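Long-range contacts in glycosyltransferase Gtf1 (Streptococcus gordonii, PDB 5E9T), which is a bacterial glycosyltransferase of the GT-B class that carries an additional extended beta-sheet domain: residues 95-103 and 113-121; 414-425 and 433-444. The protein carries 1 engineered substitution. All coordinates share one frame; numbering follows the deposited sequence.

Interaction 1: residues 95-103 and 113-121; sequences SEKEGKIVR and ITCYLRQED
Ile101 and Tyr116 lie side by side and point the same way: CD1 of Ile101 lies 3.5 Å from CE2 of Tyr116, while CG2 of Ile101 lies over one face of the ring. That methyl is placed by the first torsion of Ile101 (chi1 -45°), which sets CG1 beside the backbone N and CG2 opposite it. The same methyl touches CG2 of Thr114, the two side chains meeting at a slant. The tyrosine hydroxyl is hydrogen-bonded to Glu129 further across the sheet. Arg103 runs alongside Thr114 on this same surface, its chain bent at chi3 (116°), which carries the guanidinium over the threonine; OG1 of Thr114 sits 3.4 Å above the guanidinium plane of Arg103, displaced from its centre. Strands 101-106 and 111-117 form an antiparallel hairpin in the GtfA extended beta-sheet domain, and 95-98 continues the sheet through a type II' turn from Glu98 to Ile101. Two bonds join the hydrogen-bonded pair Val102 and Cys115; that from Val102 N to Cys115 O is nearly straight, 2.7 Å long with an angle of 174° at the hydrogen. A single further backbone bond, Leu117 N to Lys100 O, follows. On the opposite surface, CG1 of Val102 meets CD1 of Leu117 at 3.5 Å, the two side chains crossing at about a right angle, and CG2 of Val102 rests on CB of Cys115. Leu81 of helix 81-86 touches all three side chains. Two lysines reach for backbone carbonyls past the end of strand 111-117: the extended chain of Lys97 brings NZ within 3.0 Å of Glu120 O, in the carbonyl plane, and NZ of Lys100 bonds to Arg118 O at 3.2 Å, slightly out of the Arg118 carbonyl plane.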
loop_
_atom_site.group_PDB
_atom_site.type_symbol
_atom_site.label_atom_id
_atom_site.label_comp_id
_atom_site.label_asym_id
_atom_site.label_seq_id
_atom_site.Cartn_x
_atom_site.Cartn_y
_atom_site.Cartn_z
ATOM N N SER A 95 -44.750 -24.221 -8.650
ATOM C CA SER A 95 -44.284 -22.887 -8.977
ATOM C C SER A 95 -44.955 -21.877 -8.055
ATOM O O SER A 95 -46.008 -22.138 -7.467
ATOM C CB SER A 95 -44.566 -22.540 -10.445
ATOM O OG SER A 95 -45.443 -21.436 -10.553
ATOM N N GLU A 96 -44.313 -20.721 -7.923
ATOM C CA GLU A 96 -44.822 -19.614 -7.129
ATOM C C GLU A 96 -44.604 -18.341 -7.927
ATOM O O GLU A 96 -43.593 -18.211 -8.619
ATOM C CB GLU A 96 -44.103 -19.526 -5.777
ATOM C CG GLU A 96 -45.012 -19.364 -4.576
ATOM C CD GLU A 96 -44.258 -19.505 -3.265
ATOM O OE1 GLU A 96 -43.265 -18.773 -3.066
ATOM O OE2 GLU A 96 -44.651 -20.354 -2.436
ATOM N N LYS A 97 -45.557 -17.415 -7.859
ATOM C CA LYS A 97 -45.386 -16.134 -8.531
ATOM C C LYS A 97 -45.890 -15.006 -7.649
ATOM O O LYS A 97 -47.048 -15.016 -7.221
ATOM C CB LYS A 97 -46.102 -16.100 -9.881
ATOM C CG LYS A 97 -45.978 -14.751 -10.559
ATOM C CD LYS A 97 -46.170 -14.845 -12.056
ATOM C CE LYS A 97 -45.996 -13.484 -12.702
ATOM N NZ LYS A 97 -45.826 -13.593 -14.174
ATOM N N GLU A 98 -45.011 -14.046 -7.373
ATOM C CA GLU A 98 -45.357 -12.870 -6.583
ATOM C C GLU A 98 -44.763 -11.650 -7.275
ATOM O O GLU A 98 -43.541 -11.469 -7.256
ATOM C CB GLU A 98 -44.812 -13.024 -5.169
ATOM C CG GLU A 98 -45.445 -12.167 -4.121
ATOM C CD GLU A 98 -45.121 -12.695 -2.745
ATOM O OE1 GLU A 98 -44.369 -13.693 -2.668
ATOM O OE2 GLU A 98 -45.608 -12.123 -1.749
ATOM N N GLY A 99 -45.615 -10.791 -7.823
ATOM C CA GLY A 99 -45.098 -9.690 -8.619
ATOM C C GLY A 99 -44.143 -10.201 -9.680
ATOM O O GLY A 99 -44.458 -11.121 -10.442
ATOM N N LYS A 100 -42.940 -9.630 -9.708
ATOM C CA LYS A 100 -41.910 -10.034 -10.656
ATOM C C LYS A 100 -41.058 -11.199 -10.163
ATOM O O LYS A 100 -40.205 -11.682 -10.913
ATOM C CB LYS A 100 -41.010 -8.842 -10.988
ATOM C CG LYS A 100 -41.761 -7.530 -11.084
ATOM C CD LYS A 100 -41.107 -6.577 -12.069
ATOM C CE LYS A 100 -39.888 -5.908 -11.475
ATOM N NZ LYS A 100 -39.504 -4.711 -12.268
ATOM N N ILE A 101 -41.263 -11.662 -8.935
ATOM C CA ILE A 101 -40.539 -12.812 -8.408
ATOM C C ILE A 101 -41.326 -14.078 -8.721
ATOM O O ILE A 101 -42.519 -14.169 -8.407
ATOM C CB ILE A 101 -40.318 -12.670 -6.894
ATOM C CG1 ILE A 101 -39.848 -11.261 -6.543
ATOM C CG2 ILE A 101 -39.307 -13.663 -6.422
ATOM C CD1 ILE A 101 -39.354 -11.132 -5.114
ATOM N N VAL A 102 -40.674 -15.061 -9.336
ATOM C CA VAL A 102 -41.308 -16.348 -9.609
ATOM C C VAL A 102 -40.367 -17.451 -9.133
ATOM O O VAL A 102 -39.217 -17.542 -9.584
ATOM C CB VAL A 102 -41.696 -16.517 -11.091
ATOM C CG1 VAL A 102 -42.535 -15.339 -11.548
ATOM C CG2 VAL A 102 -40.492 -16.632 -11.988
ATOM N N ARG A 103 -40.835 -18.256 -8.183
ATOM C CA ARG A 103 -40.012 -19.284 -7.567
ATOM C C ARG A 103 -40.399 -20.653 -8.109
ATOM O O ARG A 103 -41.571 -20.911 -8.394
ATOM C CB ARG A 103 -40.151 -19.255 -6.042
ATOM C CG ARG A 103 -39.909 -17.885 -5.423
ATOM C CD ARG A 103 -40.346 -17.856 -3.970
ATOM N NE ARG A 103 -39.232 -17.622 -3.059
ATOM C CZ ARG A 103 -38.831 -16.416 -2.668
ATOM N NH1 ARG A 103 -39.456 -15.334 -3.111
ATOM N NH2 ARG A 103 -37.808 -16.293 -1.832
ATOM N N ILE A 113 -35.255 -22.352 -6.774
ATOM C CA ILE A 113 -34.659 -21.250 -7.516
ATOM C C ILE A 113 -35.666 -20.112 -7.587
ATOM O O ILE A 113 -36.864 -20.338 -7.799
ATOM C CB ILE A 113 -34.200 -21.675 -8.928
ATOM C CG1 ILE A 113 -35.388 -22.049 -9.816
ATOM C CG2 ILE A 113 -33.225 -22.837 -8.845
ATOM C CD1 ILE A 113 -35.084 -21.951 -11.293
ATOM N N THR A 114 -35.180 -18.892 -7.391
ATOM C CA THR A 114 -36.018 -17.700 -7.353
ATOM C C THR A 114 -35.661 -16.826 -8.548
ATOM O O THR A 114 -34.587 -16.218 -8.579
ATOM C CB THR A 114 -35.820 -16.951 -6.038
ATOM O OG1 THR A 114 -36.145 -17.811 -4.939
ATOM C CG2 THR A 114 -36.706 -15.747 -5.990
ATOM N N CYS A 115 -36.563 -16.756 -9.522
ATOM C CA CYS A 115 -36.342 -15.964 -10.722
ATOM C C CYS A 115 -36.980 -14.593 -10.556
ATOM O O CYS A 115 -38.126 -14.484 -10.111
ATOM C CB CYS A 115 -36.921 -16.661 -11.954
ATOM S SG CYS A 115 -36.449 -18.389 -12.151
ATOM N N TYR A 116 -36.236 -13.551 -10.913
ATOM C CA TYR A 116 -36.721 -12.178 -10.880
ATOM C C TYR A 116 -36.877 -11.697 -12.313
ATOM O O TYR A 116 -35.894 -11.639 -13.060
ATOM C CB TYR A 116 -35.760 -11.275 -10.109
ATOM C CG TYR A 116 -35.578 -11.671 -8.664
ATOM C CD1 TYR A 116 -34.711 -12.698 -8.309
ATOM C CD2 TYR A 116 -36.263 -11.013 -7.653
ATOM C CE1 TYR A 116 -34.538 -13.063 -6.988
ATOM C CE2 TYR A 116 -36.094 -11.369 -6.327
ATOM C CZ TYR A 116 -35.230 -12.395 -6.002
ATOM O OH TYR A 116 -35.061 -12.757 -4.689
ATOM N N LEU A 117 -38.104 -11.356 -12.699
ATOM C CA LEU A 117 -38.339 -11.025 -14.093
ATOM C C LEU A 117 -38.015 -9.563 -14.374
ATOM O O LEU A 117 -37.706 -8.773 -13.478
ATOM C CB LEU A 117 -39.786 -11.306 -14.483
ATOM C CG LEU A 117 -40.292 -12.738 -14.376
ATOM C CD1 LEU A 117 -41.615 -12.699 -13.666
ATOM C CD2 LEU A 117 -40.444 -13.361 -15.748
ATOM N N ARG A 118 -38.117 -9.206 -15.651
ATOM C CA ARG A 118 -37.972 -7.814 -16.083
ATOM C C ARG A 118 -39.328 -7.126 -15.967
ATOM O O ARG A 118 -39.514 -6.225 -15.143
ATOM C CB ARG A 118 -37.427 -7.757 -17.510
ATOM C CG ARG A 118 -37.272 -6.351 -18.039
ATOM C CD ARG A 118 -36.876 -6.342 -19.500
ATOM N NE ARG A 118 -36.574 -4.989 -19.955
ATOM C CZ ARG A 118 -36.055 -4.701 -21.143
ATOM N NH1 ARG A 118 -35.783 -5.673 -22.002
ATOM N NH2 ARG A 118 -35.810 -3.439 -21.473
ATOM N N GLN A 119 -40.277 -7.544 -16.797
ATOM C CA GLN A 119 -41.681 -7.191 -16.662
ATOM C C GLN A 119 -42.450 -8.413 -16.179
ATOM O O GLN A 119 -42.125 -9.550 -16.535
ATOM C CB GLN A 119 -42.265 -6.704 -17.992
ATOM C CG GLN A 119 -41.286 -5.945 -18.876
ATOM C CD GLN A 119 -41.188 -4.475 -18.522
ATOM O OE1 GLN A 119 -41.911 -3.982 -17.654
ATOM N NE2 GLN A 119 -40.289 -3.763 -19.196
ATOM N N GLU A 120 -43.474 -8.172 -15.357
ATOM C CA GLU A 120 -44.269 -9.276 -14.829
ATOM C C GLU A 120 -45.069 -9.970 -15.923
ATOM O O GLU A 120 -45.330 -11.174 -15.827
ATOM C CB GLU A 120 -45.201 -8.773 -13.727
ATOM C CG GLU A 120 -46.035 -7.567 -14.135
ATOM C CD GLU A 120 -47.440 -7.947 -14.577
ATOM O OE1 GLU A 120 -48.315 -7.065 -14.609
ATOM O OE2 GLU A 120 -47.668 -9.128 -14.886
ATOM N N ASP A 121 -45.447 -9.242 -16.971
ATOM C CA ASP A 121 -46.267 -9.788 -18.043
ATOM C C ASP A 121 -45.440 -10.421 -19.159
ATOM O O ASP A 121 -45.994 -10.751 -20.212
ATOM C CB ASP A 121 -47.202 -8.712 -18.609
ATOM C CG ASP A 121 -46.461 -7.496 -19.124
ATOM O OD1 ASP A 121 -45.399 -7.159 -18.564
ATOM O OD2 ASP A 121 -46.954 -6.867 -20.086
#

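Interaction 2: residues 414-425 and 433-444; sequences VGSGLPLIGFDV and IDDGKNGYLLPV
The Phe423 ring has Leu442 O at its edge, in the ring plane, 3.8 Å from CD1 of Phe423. CB of Val444 approaches the same CD1 obliquely, and Phe457 of helix 451-462 meets the phenylalanine edge-to-face. CD1 of Ile421 approaches the Tyr440 ring obliquely and lies 3.5 Å from CB of Tyr440; Lys460 makes a cation-pi contact with this ring. Ile421 and Tyr440 lie side by side, and the other branch of Ile421, CG2, placed opposite the backbone N (chi1 -50°), reaches CD1 of Leu442. On the reverse surface CB of Leu420 packs on CD1 of Ile433 at 3.5 Å.

Most of these side chains belong to strands 420-423 and 439-442, parallel neighbours joined through helix 428-432 as a beta-alpha-beta unit. Leu442 N donates to Gly422 O at 3.0 Å, and Asp424 N to Leu442 O at 3.1 Å, the latter donor standing 55° out of the carbonyl plane. The bonds from Tyr440 N to Leu420 O and from Gly422 N to Tyr440 O are weak. Gly422 uses both its backbone N, weakly, and its O in the pairing, and CD1 of Ile433 lies 3.9 Å from Gly422 N. Leu442 O serves two roles, accepting the Asp424 N-H and lying near the C-H edge of Phe423, where any electrostatic attraction would be slight.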
loop_
_atom_site.group_PDB
_atom_site.type_symbol
_atom_site.label_atom_id
_atom_site.label_comp_id
_atom_site.label_asym_id
_atom_site.label_seq_id
_atom_site.Cartn_x
_atom_site.Cartn_y
_atom_site.Cartn_z
ATOM N N VAL A 414 -40.137 29.433 -22.468
ATOM C CA VAL A 414 -39.720 30.492 -23.381
ATOM C C VAL A 414 -39.868 30.050 -24.827
ATOM O O VAL A 414 -40.231 30.848 -25.700
ATOM C CB VAL A 414 -38.272 30.904 -23.061
ATOM C CG1 VAL A 414 -37.597 31.440 -24.235
ATOM C CG2 VAL A 414 -38.239 31.897 -22.005
ATOM N N GLY A 415 -39.585 28.780 -25.110
ATOM C CA GLY A 415 -39.789 28.264 -26.448
ATOM C C GLY A 415 -41.234 28.279 -26.899
ATOM O O GLY A 415 -41.508 28.118 -28.092
ATOM N N SER A 416 -42.176 28.408 -25.974
ATOM C CA SER A 416 -43.568 28.586 -26.350
ATOM C C SER A 416 -44.023 30.037 -26.280
ATOM O O SER A 416 -45.218 30.310 -26.432
ATOM C CB SER A 416 -44.459 27.688 -25.509
ATOM O OG SER A 416 -44.120 26.331 -25.747
ATOM N N GLY A 417 -43.110 30.969 -26.020
ATOM C CA GLY A 417 -43.463 32.373 -26.005
ATOM C C GLY A 417 -44.221 32.765 -24.760
ATOM O O GLY A 417 -45.253 33.439 -24.828
ATOM N N LEU A 418 -43.721 32.323 -23.611
ATOM C CA LEU A 418 -44.288 32.667 -22.317
ATOM C C LEU A 418 -43.267 33.495 -21.554
ATOM O O LEU A 418 -42.169 32.991 -21.260
ATOM C CB LEU A 418 -44.648 31.422 -21.510
ATOM C CG LEU A 418 -45.395 30.332 -22.250
ATOM C CD1 LEU A 418 -45.768 29.195 -21.309
ATOM C CD2 LEU A 418 -46.606 30.942 -22.906
ATOM N N PRO A 419 -43.564 34.745 -21.210
ATOM C CA PRO A 419 -42.704 35.471 -20.274
ATOM C C PRO A 419 -42.628 34.745 -18.937
ATOM O O PRO A 419 -43.457 33.895 -18.612
ATOM C CB PRO A 419 -43.382 36.844 -20.136
ATOM C CG PRO A 419 -44.630 36.795 -20.893
ATOM C CD PRO A 419 -44.779 35.486 -21.572
ATOM N N LEU A 420 -41.594 35.069 -18.171
ATOM C CA LEU A 420 -41.349 34.435 -16.886
ATOM C C LEU A 420 -41.332 35.486 -15.789
ATOM O O LEU A 420 -41.015 36.655 -16.024
ATOM C CB LEU A 420 -40.006 33.701 -16.842
ATOM C CG LEU A 420 -39.626 32.626 -17.826
ATOM C CD1 LEU A 420 -40.758 31.713 -18.013
ATOM C CD2 LEU A 420 -39.269 33.279 -19.124
ATOM N N ILE A 421 -41.656 35.049 -14.574
ATOM C CA ILE A 421 -41.427 35.835 -13.370
ATOM C C ILE A 421 -40.798 34.922 -12.327
ATOM O O ILE A 421 -41.431 33.959 -11.875
ATOM C CB ILE A 421 -42.719 36.461 -12.827
ATOM C CG1 ILE A 421 -43.478 37.204 -13.932
ATOM C CG2 ILE A 421 -42.386 37.406 -11.689
ATOM C CD1 ILE A 421 -42.832 38.490 -14.380
ATOM N N GLY A 422 -39.560 35.230 -11.938
ATOM C CA GLY A 422 -38.867 34.471 -10.918
ATOM C C GLY A 422 -37.856 35.345 -10.207
ATOM O O GLY A 422 -37.610 36.487 -10.598
ATOM N N PHE A 423 -37.255 34.783 -9.162
ATOM C CA PHE A 423 -36.285 35.530 -8.375
ATOM C C PHE A 423 -35.063 35.864 -9.216
ATOM O O PHE A 423 -34.807 35.261 -10.262
ATOM C CB PHE A 423 -35.843 34.733 -7.149
ATOM C CG PHE A 423 -36.958 34.384 -6.226
ATOM C CD1 PHE A 423 -37.566 35.359 -5.461
ATOM C CD2 PHE A 423 -37.399 33.082 -6.119
ATOM C CE1 PHE A 423 -38.594 35.042 -4.611
ATOM C CE2 PHE A 423 -38.426 32.766 -5.269
ATOM C CZ PHE A 423 -39.025 33.744 -4.517
ATOM N N ASP A 424 -34.290 36.834 -8.743
ATOM C CA ASP A 424 -33.036 37.176 -9.396
ATOM C C ASP A 424 -31.978 36.402 -8.623
ATOM O O ASP A 424 -31.495 36.847 -7.579
ATOM C CB ASP A 424 -32.804 38.684 -9.365
ATOM C CG ASP A 424 -31.537 39.103 -10.084
ATOM O OD1 ASP A 424 -31.052 38.336 -10.940
ATOM O OD2 ASP A 424 -31.032 40.210 -9.797
ATOM N N VAL A 425 -31.590 35.260 -9.187
ATOM C CA VAL A 425 -30.710 34.294 -8.542
ATOM C C VAL A 425 -30.050 33.484 -9.646
ATOM O O VAL A 425 -30.609 33.314 -10.733
ATOM C CB VAL A 425 -31.460 33.360 -7.555
ATOM C CG1 VAL A 425 -31.771 34.064 -6.234
ATOM C CG2 VAL A 425 -32.735 32.813 -8.192
ATOM N N ILE A 433 -34.564 35.088 -18.343
ATOM C CA ILE A 433 -35.425 36.239 -18.114
ATOM C C ILE A 433 -34.564 37.476 -18.328
ATOM O O ILE A 433 -33.748 37.835 -17.471
ATOM C CB ILE A 433 -36.047 36.224 -16.714
ATOM C CG1 ILE A 433 -36.719 34.879 -16.437
ATOM C CG2 ILE A 433 -37.051 37.360 -16.563
ATOM C CD1 ILE A 433 -37.260 34.762 -15.030
ATOM N N ASP A 434 -34.764 38.146 -19.457
ATOM C CA ASP A 434 -34.165 39.453 -19.687
ATOM C C ASP A 434 -35.123 40.460 -19.071
ATOM O O ASP A 434 -36.260 40.603 -19.534
ATOM C CB ASP A 434 -33.955 39.702 -21.179
ATOM C CG ASP A 434 -33.027 40.871 -21.452
ATOM O OD1 ASP A 434 -32.591 41.027 -22.613
ATOM O OD2 ASP A 434 -32.730 41.631 -20.508
ATOM N N ASP A 435 -34.673 41.152 -18.027
ATOM C CA ASP A 435 -35.613 41.858 -17.168
ATOM C C ASP A 435 -36.290 42.991 -17.926
ATOM O O ASP A 435 -35.627 43.845 -18.523
ATOM C CB ASP A 435 -34.917 42.392 -15.921
ATOM C CG ASP A 435 -35.905 42.846 -14.863
ATOM O OD1 ASP A 435 -37.124 42.657 -15.068
ATOM O OD2 ASP A 435 -35.468 43.382 -13.824
ATOM N N GLY A 436 -37.621 42.977 -17.911
ATOM C CA GLY A 436 -38.437 43.952 -18.585
ATOM C C GLY A 436 -38.712 43.612 -20.033
ATOM O O GLY A 436 -39.723 44.050 -20.587
ATOM N N LYS A 437 -37.848 42.808 -20.648
ATOM C CA LYS A 437 -38.034 42.457 -22.047
ATOM C C LYS A 437 -39.045 41.319 -22.191
ATOM O O LYS A 437 -40.091 41.493 -22.827
ATOM C CB LYS A 437 -36.679 42.123 -22.679
ATOM C CG LYS A 437 -35.509 42.964 -22.159
ATOM C CD LYS A 437 -35.515 44.402 -22.677
ATOM C CE LYS A 437 -34.131 45.029 -22.549
ATOM N NZ LYS A 437 -33.938 46.196 -23.451
ATOM N N ASN A 438 -38.722 40.120 -21.692
ATOM C CA ASN A 438 -39.724 39.071 -21.491
ATOM C C ASN A 438 -40.096 38.811 -20.036
ATOM O O ASN A 438 -40.694 37.774 -19.756
ATOM C CB ASN A 438 -39.335 37.746 -22.153
ATOM C CG ASN A 438 -38.145 37.090 -21.525
ATOM O OD1 ASN A 438 -37.019 37.563 -21.662
ATOM N ND2 ASN A 438 -38.373 35.951 -20.886
ATOM N N GLY A 439 -39.667 39.617 -19.083
ATOM C CA GLY A 439 -40.146 39.320 -17.748
ATOM C C GLY A 439 -39.437 40.109 -16.676
ATOM O O GLY A 439 -38.674 41.037 -16.951
ATOM N N TYR A 440 -39.730 39.727 -15.434
ATOM C CA TYR A 440 -39.382 40.517 -14.266
ATOM C C TYR A 440 -38.641 39.644 -13.264
ATOM O O TYR A 440 -39.107 38.556 -12.900
ATOM C CB TYR A 440 -40.640 41.093 -13.626
ATOM C CG TYR A 440 -41.472 42.015 -14.483
ATOM C CD1 TYR A 440 -42.808 42.241 -14.175
ATOM C CD2 TYR A 440 -40.969 42.652 -15.582
ATOM C CE1 TYR A 440 -43.574 43.058 -14.932
ATOM C CE2 TYR A 440 -41.783 43.495 -16.331
ATOM C CZ TYR A 440 -43.061 43.695 -15.985
ATOM O OH TYR A 440 -43.921 44.498 -16.685
ATOM N N LEU A 441 -37.471 40.108 -12.856
ATOM C CA LEU A 441 -36.640 39.401 -11.895
ATOM C C LEU A 441 -36.820 40.037 -10.521
ATOM O O LEU A 441 -36.557 41.231 -10.344
ATOM C CB LEU A 441 -35.173 39.417 -12.327
ATOM C CG LEU A 441 -34.861 38.509 -13.521
ATOM C CD1 LEU A 441 -33.474 38.786 -14.073
ATOM C CD2 LEU A 441 -34.997 37.046 -13.127
ATOM N N LEU A 442 -37.270 39.235 -9.555
ATOM C CA LEU A 442 -37.676 39.741 -8.250
ATOM C C LEU A 442 -36.509 39.668 -7.277
ATOM O O LEU A 442 -36.076 38.557 -6.933
ATOM C CB LEU A 442 -38.854 38.939 -7.713
ATOM C CG LEU A 442 -40.277 39.331 -8.113
ATOM C CD1 LEU A 442 -40.410 39.556 -9.611
ATOM C CD2 LEU A 442 -41.251 38.261 -7.647
ATOM N N PRO A 443 -35.964 40.794 -6.819
ATOM C CA PRO A 443 -34.926 40.739 -5.783
ATOM C C PRO A 443 -35.422 40.015 -4.540
ATOM O O PRO A 443 -36.579 40.147 -4.139
ATOM C CB PRO A 443 -34.629 42.216 -5.488
ATOM C CG PRO A 443 -35.524 43.025 -6.392
ATOM C CD PRO A 443 -36.049 42.122 -7.448
ATOM N N VAL A 444 -34.528 39.237 -3.934
ATOM C CA VAL A 444 -34.814 38.518 -2.700
ATOM C C VAL A 444 -33.675 38.772 -1.720
ATOM O O VAL A 444 -32.506 38.854 -2.116
ATOM C CB VAL A 444 -35.014 37.004 -2.948
ATOM C CG1 VAL A 444 -33.708 36.334 -3.368
ATOM C CG2 VAL A 444 -35.608 36.329 -1.718
#

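In the fold
Interaction 1 closes before interaction 2 opens along the chain, and the two lie on opposite sides of its centre, their centres 51 Å apart and their nearest atoms about 31 Å apart. They share no sheet. Segments 95-103 and 113-121 contribute strands to the antiparallel sheet of the extended beta-sheet domain, close to its 94-98 edge. Segments 414-425 and 433-444 contribute strands 420-423 and 439-442 to the parallel sheet in the group 1 glycosyltransferase region, where strand 439-442 is outermost within the chain. One contact therefore builds the added antiparallel sheet by local hairpin pairing, the other the margin of a GT-B Rossmann-like sheet by a helical crossover.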